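Local coordinates for integron gene cassette protein HFX_CASS2 (Uncultured bacterium, PDB 3FXH) that is of unknown function but forms a compact, all-helical, two-chain assembly and is encoded by a mobile integron gene cassette from sewage-outfall DNA, at residues A[32-37]-A[122-127]; A[52-57]-A[117-122]. All coordinates share one frame; numbering follows the deposited sequence.

Contact 1 of 2, residues A[32-37]-A[122-127]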
loop_
_atom_site.group_PDB
_atom_site.type_symbol
_atom_site.label_atom_id
_atom_site.label_comp_id
_atom_site.label_asym_id
_atom_site.label_seq_id
_atom_site.Cartn_x
_atom_site.Cartn_y
_atom_site.Cartn_z
ATOM N N HIS A 32 -4.365 -6.949 2.463
ATOM C CA HIS A 32 -4.581 -6.265 1.185
ATOM C C HIS A 32 -5.852 -5.420 1.280
ATOM O O HIS A 32 -5.913 -4.307 0.762
ATOM C CB HIS A 32 -4.688 -7.269 0.020
ATOM C CG HIS A 32 -3.364 -7.773 -0.472
ATOM N ND1 HIS A 32 -3.073 -7.923 -1.810
ATOM C CD2 HIS A 32 -2.252 -8.159 0.200
ATOM C CE1 HIS A 32 -1.845 -8.395 -1.941
ATOM N NE2 HIS A 32 -1.324 -8.543 -0.738
ATOM N N GLU A 33 -6.855 -5.950 1.965
ATOM C CA GLU A 33 -8.094 -5.222 2.190
ATOM C C GLU A 33 -7.898 -3.966 3.041
ATOM O O GLU A 33 -8.500 -2.921 2.780
ATOM C CB GLU A 33 -9.136 -6.135 2.841
ATOM C CG GLU A 33 -10.264 -5.383 3.490
ATOM C CD GLU A 33 -11.466 -6.265 3.737
ATOM O OE1 GLU A 33 -11.703 -6.651 4.896
ATOM O OE2 GLU A 33 -12.171 -6.578 2.760
ATOM N N ILE A 34 -7.084 -4.069 4.083
ATOM C CA ILE A 34 -6.800 -2.885 4.877
ATOM C C ILE A 34 -6.173 -1.802 4.015
ATOM O O ILE A 34 -6.581 -0.648 4.067
ATOM C CB ILE A 34 -5.865 -3.189 6.052
ATOM C CG1 ILE A 34 -6.587 -4.062 7.081
ATOM C CG2 ILE A 34 -5.397 -1.888 6.703
ATOM C CD1 ILE A 34 -5.636 -4.744 8.077
ATOM N N ILE A 35 -5.157 -2.169 3.246
ATOM C CA ILE A 35 -4.493 -1.191 2.388
ATOM C C ILE A 35 -5.498 -0.527 1.450
ATOM O O ILE A 35 -5.543 0.699 1.345
ATOM C CB ILE A 35 -3.305 -1.803 1.605
ATOM C CG1 ILE A 35 -2.221 -2.267 2.588
ATOM C CG2 ILE A 35 -2.759 -0.777 0.584
ATOM C CD1 ILE A 35 -0.992 -2.925 1.926
ATOM N N ARG A 36 -6.328 -1.331 0.801
ATOM C CA ARG A 36 -7.373 -0.798 -0.088
ATOM C C ARG A 36 -8.290 0.211 0.614
ATOM O O ARG A 36 -8.531 1.293 0.102
ATOM C CB ARG A 36 -8.216 -1.938 -0.679
ATOM C CG ARG A 36 -9.378 -1.465 -1.561
ATOM C CD ARG A 36 -10.369 -2.587 -1.838
ATOM N NE ARG A 36 -11.218 -2.860 -0.677
ATOM C CZ ARG A 36 -11.381 -4.064 -0.138
ATOM N NH1 ARG A 36 -10.742 -5.105 -0.644
ATOM N NH2 ARG A 36 -12.183 -4.226 0.902
ATOM N N GLU A 37 -8.807 -0.137 1.789
ATOM C CA GLU A 37 -9.755 0.739 2.474
ATOM C C GLU A 37 -9.102 2.002 3.045
ATOM O O GLU A 37 -9.713 3.059 3.092
ATOM C CB GLU A 37 -10.501 -0.029 3.555
ATOM C CG GLU A 37 -11.401 -1.092 2.940
ATOM C CD GLU A 37 -12.462 -0.477 2.028
ATOM O OE1 GLU A 37 -13.162 0.475 2.461
ATOM O OE2 GLU A 37 -12.588 -0.942 0.874
ATOM N N ASN A 122 2.469 1.419 5.194
ATOM C CA ASN A 122 3.829 0.877 5.271
ATOM C C ASN A 122 3.927 -0.299 6.251
ATOM O O ASN A 122 4.576 -1.301 5.957
ATOM C CB ASN A 122 4.829 1.982 5.624
ATOM C CG ASN A 122 5.174 2.847 4.424
ATOM O OD1 ASN A 122 5.934 2.434 3.564
ATOM N ND2 ASN A 122 4.603 4.052 4.361
ATOM N N ILE A 123 3.275 -0.174 7.405
ATOM C CA ILE A 123 3.265 -1.248 8.389
ATOM C C ILE A 123 2.550 -2.478 7.809
ATOM O O ILE A 123 3.009 -3.615 8.000
ATOM C CB ILE A 123 2.682 -0.782 9.736
ATOM C CG1 ILE A 123 3.698 0.136 10.438
ATOM C CG2 ILE A 123 2.387 -1.990 10.650
ATOM C CD1 ILE A 123 3.191 0.814 11.698
ATOM N N CYS A 124 1.477 -2.253 7.046
ATOM C CA CYS A 124 0.831 -3.379 6.362
ATOM C C CYS A 124 1.828 -4.201 5.545
ATOM O O CYS A 124 1.747 -5.418 5.521
ATOM C CB CYS A 124 -0.312 -2.918 5.467
ATOM S SG CYS A 124 -1.804 -2.481 6.404
ATOM N N LEU A 125 2.755 -3.539 4.848
ATOM C CA LEU A 125 3.739 -4.274 4.050
ATOM C C LEU A 125 4.683 -5.062 4.935
ATOM O O LEU A 125 5.100 -6.163 4.592
ATOM C CB LEU A 125 4.535 -3.332 3.124
ATOM C CG LEU A 125 3.713 -2.355 2.278
ATOM C CD1 LEU A 125 4.620 -1.321 1.613
ATOM C CD2 LEU A 125 2.907 -3.084 1.235
ATOM N N ALA A 126 5.033 -4.501 6.083
ATOM C CA ALA A 126 5.870 -5.227 7.022
ATOM C C ALA A 126 5.122 -6.470 7.508
ATOM O O ALA A 126 5.713 -7.508 7.715
ATOM C CB ALA A 126 6.259 -4.339 8.190
ATOM N N ILE A 127 3.807 -6.354 7.662
ATOM C CA ILE A 127 2.987 -7.464 8.153
ATOM C C ILE A 127 2.896 -8.553 7.090
ATOM O O ILE A 127 2.973 -9.746 7.394
ATOM C CB ILE A 127 1.582 -6.971 8.586
ATOM C CG1 ILE A 127 1.703 -6.043 9.796
ATOM C CG2 ILE A 127 0.656 -8.143 8.949
ATOM C CD1 ILE A 127 0.363 -5.402 10.224
#

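Contact 2 of 2, residues A[52-57]-A[117-122]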
loop_
_atom_site.group_PDB
_atom_site.type_symbol
_atom_site.label_atom_id
_atom_site.label_comp_id
_atom_site.label_asym_id
_atom_site.label_seq_id
_atom_site.Cartn_x
_atom_site.Cartn_y
_atom_site.Cartn_z
ATOM N N GLN A 52 -2.328 9.604 17.551
ATOM C CA GLN A 52 -3.485 8.725 17.635
ATOM C C GLN A 52 -3.171 7.362 17.030
ATOM O O GLN A 52 -3.599 6.335 17.556
ATOM C CB GLN A 52 -4.706 9.340 16.952
ATOM C CG GLN A 52 -5.939 8.476 17.060
ATOM C CD GLN A 52 -7.158 9.109 16.433
ATOM O OE1 GLN A 52 -7.150 9.466 15.250
ATOM N NE2 GLN A 52 -8.218 9.259 17.222
ATOM N N PHE A 53 -2.423 7.342 15.926
ATOM C CA PHE A 53 -2.091 6.077 15.302
ATOM C C PHE A 53 -1.274 5.196 16.251
ATOM O O PHE A 53 -1.558 4.011 16.399
ATOM C CB PHE A 53 -1.358 6.238 13.965
ATOM C CG PHE A 53 -0.845 4.930 13.432
ATOM C CD1 PHE A 53 -1.715 4.034 12.842
ATOM C CD2 PHE A 53 0.479 4.556 13.619
ATOM C CE1 PHE A 53 -1.267 2.797 12.408
ATOM C CE2 PHE A 53 0.938 3.331 13.193
ATOM C CZ PHE A 53 0.065 2.444 12.581
ATOM N N HIS A 54 -0.267 5.775 16.906
ATOM C CA HIS A 54 0.568 4.996 17.817
ATOM C C HIS A 54 -0.207 4.518 19.049
ATOM O O HIS A 54 0.029 3.419 19.556
ATOM C CB HIS A 54 1.840 5.774 18.212
ATOM C CG HIS A 54 2.885 5.774 17.142
ATOM N ND1 HIS A 54 3.653 4.664 16.852
ATOM C CD2 HIS A 54 3.262 6.732 16.262
ATOM C CE1 HIS A 54 4.456 4.938 15.838
ATOM N NE2 HIS A 54 4.241 6.187 15.463
ATOM N N GLU A 55 -1.138 5.342 19.518
ATOM C CA GLU A 55 -1.967 4.984 20.667
ATOM C C GLU A 55 -2.890 3.807 20.331
ATOM O O GLU A 55 -2.926 2.803 21.044
ATOM C CB GLU A 55 -2.779 6.202 21.125
ATOM C CG GLU A 55 -3.877 5.910 22.132
ATOM C CD GLU A 55 -4.568 7.178 22.622
ATOM O OE1 GLU A 55 -4.024 8.278 22.385
ATOM O OE2 GLU A 55 -5.650 7.073 23.242
ATOM N N LEU A 56 -3.629 3.931 19.234
ATOM C CA LEU A 56 -4.531 2.867 18.796
ATOM C C LEU A 56 -3.805 1.539 18.554
ATOM O O LEU A 56 -4.287 0.479 18.941
ATOM C CB LEU A 56 -5.279 3.295 17.533
ATOM C CG LEU A 56 -6.196 4.504 17.752
ATOM C CD1 LEU A 56 -6.811 4.948 16.439
ATOM C CD2 LEU A 56 -7.273 4.158 18.765
ATOM N N SER A 57 -2.649 1.609 17.902
ATOM C CA SER A 57 -1.875 0.418 17.583
ATOM C C SER A 57 -1.356 -0.249 18.847
ATOM O O SER A 57 -1.414 -1.469 18.982
ATOM C CB SER A 57 -0.704 0.767 16.667
ATOM O OG SER A 57 -1.170 1.339 15.457
ATOM N N LEU A 117 -2.260 7.510 8.521
ATOM C CA LEU A 117 -2.887 6.441 7.730
ATOM C C LEU A 117 -1.878 5.853 6.726
ATOM O O LEU A 117 -1.891 4.652 6.380
ATOM C CB LEU A 117 -4.121 6.976 7.005
ATOM C CG LEU A 117 -5.292 7.389 7.896
ATOM C CD1 LEU A 117 -6.485 7.817 7.019
ATOM C CD2 LEU A 117 -5.685 6.242 8.834
ATOM N N LEU A 118 -0.977 6.702 6.265
ATOM C CA LEU A 118 0.015 6.255 5.291
ATOM C C LEU A 118 1.126 5.480 5.985
ATOM O O LEU A 118 1.774 4.630 5.375
ATOM C CB LEU A 118 0.585 7.450 4.496
ATOM C CG LEU A 118 -0.497 8.283 3.798
ATOM C CD1 LEU A 118 0.030 9.646 3.336
ATOM C CD2 LEU A 118 -1.072 7.473 2.613
ATOM N N LEU A 119 1.377 5.783 7.257
ATOM C CA LEU A 119 2.307 4.958 8.021
ATOM C C LEU A 119 1.705 3.566 8.181
ATOM O O LEU A 119 2.402 2.550 8.115
ATOM C CB LEU A 119 2.575 5.581 9.392
ATOM C CG LEU A 119 3.352 4.798 10.459
ATOM C CD1 LEU A 119 4.710 4.332 9.965
ATOM C CD2 LEU A 119 3.514 5.641 11.718
ATOM N N ALA A 120 0.396 3.524 8.382
ATOM C CA ALA A 120 -0.299 2.238 8.500
ATOM C C ALA A 120 -0.127 1.390 7.243
ATOM O O ALA A 120 0.008 0.159 7.330
ATOM C CB ALA A 120 -1.770 2.456 8.803
ATOM N N ILE A 121 -0.143 2.014 6.076
ATOM C CA ILE A 121 0.064 1.263 4.835
ATOM C C ILE A 121 1.466 0.646 4.791
ATOM O O ILE A 121 1.640 -0.522 4.412
ATOM C CB ILE A 121 -0.185 2.145 3.626
ATOM C CG1 ILE A 121 -1.700 2.443 3.506
ATOM C CG2 ILE A 121 0.376 1.526 2.355
ATOM C CD1 ILE A 121 -2.036 3.444 2.431
ATOM N N ASN A 122 2.469 1.419 5.194
ATOM C CA ASN A 122 3.829 0.877 5.271
ATOM C C ASN A 122 3.927 -0.299 6.251
ATOM O O ASN A 122 4.576 -1.301 5.957
ATOM C CB ASN A 122 4.829 1.982 5.624
ATOM C CG ASN A 122 5.174 2.847 4.424
ATOM O OD1 ASN A 122 5.934 2.434 3.564
ATOM N ND2 ASN A 122 4.603 4.052 4.361
#

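Contact 1 of 2, residues A[32-37]-A[122-127]
Cys124 meets Ile34 and Ile35 where helix 116-131 runs almost antiparallel to helix 24-43, with 170° between the axes of the two short segments and 9.8 Å between them at closest approach. Cys124 lies at the middle of the contact, its CA 7.0 Å from the CA of Ile35. Its SG stands anti to the carbonyl carbon (chi1 -76°), which carries the sulfur forward to CG2 of Ile34, 3.7 Å away, while its CB rests on CG1 of Ile35 at 3.5 Å, beside which the sulfur also lies. A cysteine suits this place because its short side chain fits between the two isoleucines at this spacing, and its sulfur is polarisable enough to pack among methyl groups. Phe98 of helix 88-102 also touches Cys124. Next, Leu125 reaches in from the flank: its CD2 lies 4.0 Å from CD1 of Ile35, the two side chains crossing at about a right angle. Leu125 also packs on His32 of the second subunit, which places this flank beside the dimer interface.

The side of segment 32-37 turned from helix 116-131 is polar. Arg36 gives NE to OE2 of Glu37 over 2.8 Å, nearly straight at 166° and directed to that oxygen's anti lone pair, and its NH2 reaches OE2 of Glu33 at 3.0 Å. Glu33 also accepts the backbone N-H groups of Tyr77 and Tyr78, and Glu37 that of Lys75; both glutamates are buried and satisfied by these bonds. Charge thus gathers there, while the meeting of the two segments has no hydrogen bond across it and rests on apolar packing.

Contact 2 of 2, residues A[52-57]-A[117-122]
Phe53 projects from helix 50-58 onto Leu119 and Ala120 in an all-helical fold, where the short segments run 49° apart with their axes within 10.6 Å. The packing is chiefly apolar. With CG anti to the backbone N (chi1 172°), the phenyl ring extends toward helix 116-131, bringing CD2 to 3.7 Å from CD2 of Leu119 and CE1 to 3.7 Å from CB of Ala120. Leucine supplies a branched end that crosses the aromatic side chain at about a right angle; the small alanine lets the ring approach its backbone. Phe62 meets Phe53 edge-to-face, and Phe98 packs on it. Were Phe53 an alanine, the loss of the ring would probably open a gap beside Leu119 and Ala120 and leave Phe62 without its edge-to-face partner. The His54 ring comes in beside Phe53, NE2 lying 3.9 Å from CD2 of Leu119, while ND1 makes a weak hydrogen bond to O of Ala102.

No hydrogen bond crosses between the segments; Asn122 ND2 folds back to O of Leu118, and Ser57 OG to O of Phe53 over 2.9 Å. Ser57 OG and Ser57 N reach this oxygen from opposite faces of its carbonyl plane, OG sitting 3.3 Å above the Phe53 ring plane.

How the contacts relate
Contacts 1 and 2 lie on successive turns of helix 116-131, with centres about 11 Å apart, and share Asn122. In sequence, contact 2 falls within the span that contact 1 brings together; the C-terminal helix packs against two helices that follow each other in the chain, 24-43 and 50-58. The contacts also touch directly: CD1 of Ile123 lies 3.6 Å from CZ of Phe53, and CG2 of Ile35 lies 4.3 Å from CG2 of Ile121. Phe98 of helix 88-102 reaches both, through Cys124 and through Phe53 and Ala120. Asn122 packs on Arg36 of the second subunit and Ile121 on Ile35 of the second subunit, so the helix face next to the two contacts lies at the dimer interface.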